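Local coordinates for protein D-threo-3-hydroxyaspartate dehydratase (Delftia, PDB 3WQC) that catalyses the pyridoxal-phosphate-dependent dehydration and deamination of D-threo-3-hydroxyaspartate to oxaloacetate and ammonia, at residues G226-P229 / T230-A234. Sequence-based numbering, arbitrary orientation.
With PLP (pyridoxal-5'-phosphate), chain J.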
loop_
_atom_site.group_PDB
_atom_site.type_symbol
_atom_site.label_atom_id
_atom_site.label_comp_id
_atom_site.label_asym_id
_atom_site.label_seq_id
_atom_site.Cartn_x
_atom_site.Cartn_y
_atom_site.Cartn_z
ATOM N N GLY B 226 -12.037 22.198 -0.951
ATOM C CA GLY B 226 -10.884 21.964 -0.049
ATOM C C GLY B 226 -9.893 20.931 -0.473
ATOM O O GLY B 226 -10.232 19.928 -1.062
ATOM N N SER B 227 -8.680 21.184 -0.015
ATOM C CA SER B 227 -7.590 20.229 0.116
ATOM C C SER B 227 -6.909 20.783 1.390
ATOM O O SER B 227 -7.132 21.946 1.768
ATOM C CB SER B 227 -6.645 20.261 -1.093
ATOM O OG SER B 227 -6.000 21.545 -1.188
ATOM N N THR B 228 -6.041 20.007 2.032
ATOM C CA THR B 228 -5.416 20.506 3.260
ATOM C C THR B 228 -4.623 21.794 2.925
ATOM O O THR B 228 -4.718 22.761 3.673
ATOM C CB THR B 228 -4.567 19.376 3.938
ATOM O OG1 THR B 228 -5.493 18.597 4.685
ATOM C CG2 THR B 228 -3.555 20.027 4.936
ATOM N N PRO B 229 -3.785 21.787 1.858
ATOM C CA PRO B 229 -2.980 23.045 1.657
ATOM C C PRO B 229 -3.876 24.289 1.422
ATOM O O PRO B 229 -3.547 25.375 1.911
ATOM C CB PRO B 229 -2.136 22.709 0.437
ATOM C CG PRO B 229 -2.030 21.141 0.476
ATOM C CD PRO B 229 -3.380 20.695 0.947
ATOM N N THR B 230 -4.930 24.155 0.591
ATOM C CA THR B 230 -5.770 25.357 0.313
ATOM C C THR B 230 -6.636 25.674 1.507
ATOM O O THR B 230 -6.939 26.846 1.734
ATOM C CB THR B 230 -6.659 25.213 -0.931
ATOM O OG1 THR B 230 -7.407 23.972 -0.866
ATOM C CG2 THR B 230 -5.762 25.188 -2.177
ATOM N N ALA B 231 -7.034 24.675 2.312
ATOM C CA ALA B 231 -7.784 25.013 3.566
ATOM C C ALA B 231 -6.968 25.934 4.472
ATOM O O ALA B 231 -7.491 26.863 5.108
ATOM C CB ALA B 231 -8.228 23.788 4.351
ATOM N N LEU B 232 -5.673 25.606 4.573
ATOM C CA LEU B 232 -4.760 26.348 5.453
ATOM C C LEU B 232 -4.276 27.677 4.886
ATOM O O LEU B 232 -3.821 28.565 5.631
ATOM C CB LEU B 232 -3.581 25.473 5.842
ATOM C CG LEU B 232 -4.018 24.278 6.753
ATOM C CD1 LEU B 232 -2.839 23.270 6.915
ATOM C CD2 LEU B 232 -4.600 24.709 8.110
ATOM N N ALA B 233 -4.438 27.845 3.573
ATOM C CA ALA B 233 -3.890 29.025 2.888
ATOM C C ALA B 233 -4.972 30.044 2.488
ATOM O O ALA B 233 -4.587 31.204 2.187
ATOM C CB ALA B 233 -3.045 28.615 1.690
ATOM N N ALA B 234 -6.281 29.668 2.497
ATOM C CA ALA B 234 -7.292 30.564 1.917
ATOM C C ALA B 234 -7.306 31.863 2.736
ATOM O O ALA B 234 -7.397 31.802 3.940
ATOM C CB ALA B 234 -8.637 29.854 1.885
HETATM N N1 PLP J . -11.909 16.368 -1.008
HETATM C C2 PLP J . -11.792 15.324 -1.853
HETATM C C2A PLP J . -12.799 15.109 -2.960
HETATM C C3 PLP J . -10.696 14.402 -1.670
HETATM O O3 PLP J . -10.598 13.363 -2.485
HETATM C C4 PLP J . -9.763 14.664 -0.605
HETATM C C4A PLP J . -8.700 13.738 -0.393
HETATM C C5 PLP J . -9.970 15.796 0.238
HETATM C C6 PLP J . -11.028 16.670 -0.051
HETATM C C5A PLP J . -9.018 16.116 1.364
HETATM O O4P PLP J . -7.697 16.525 0.777
HETATM P P PLP J . -6.435 16.520 1.764
HETATM O O1P PLP J . -6.925 17.247 2.961
HETATM O O2P PLP J . -5.414 17.289 1.001
HETATM O O3P PLP J . -6.082 15.131 2.107
#
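Two hydroxyls, S227 OG and T230 OG1, meet 2.8 Å apart where a loop turns into the short helix 228-233, and the threonine oxygen also receives a weak, bent bond from S227 N (3.2 Å, N-H...O 132°). T230 holds OG1 between its own backbone N and carbonyl carbon (chi1 51°), which places the oxygen within reach of both S227 OG and S227 N. The buried hydroxyls have further partners: S227 OG bonds S186 OG, and T230 OG1 bonds E202 of helix 192-215. With T230 replaced by an alanine, S227 N and the E202 carboxylate would each probably lose a partner, and S227 OG would be held less firmly.

The first helical turn is fixed by A231 N to S227 O (2.8 Å), nearly in line with the C=O bond, and by L232 N to T228 O (3.1 Å), the latter donor tilted from the carbonyl plane. Alongside, T228 CG2 lies 3.9 Å from L232 CD1, both side chains pointing the same way.

T228 faces the cofactor: its N reaches PLP O2P at 3.0 Å in an almost straight bond (179°), while OG1 gives its proton to O1P at 2.6 Å. This is a phosphate-binding helix N-terminus on the alanine-racemase-type barrel, following strand 222-225. Aimed at the phosphate, the helix start is likely to stabilise its negative charge; the geometry is consistent with T230 as a second-shell residue bracing S227 beside it.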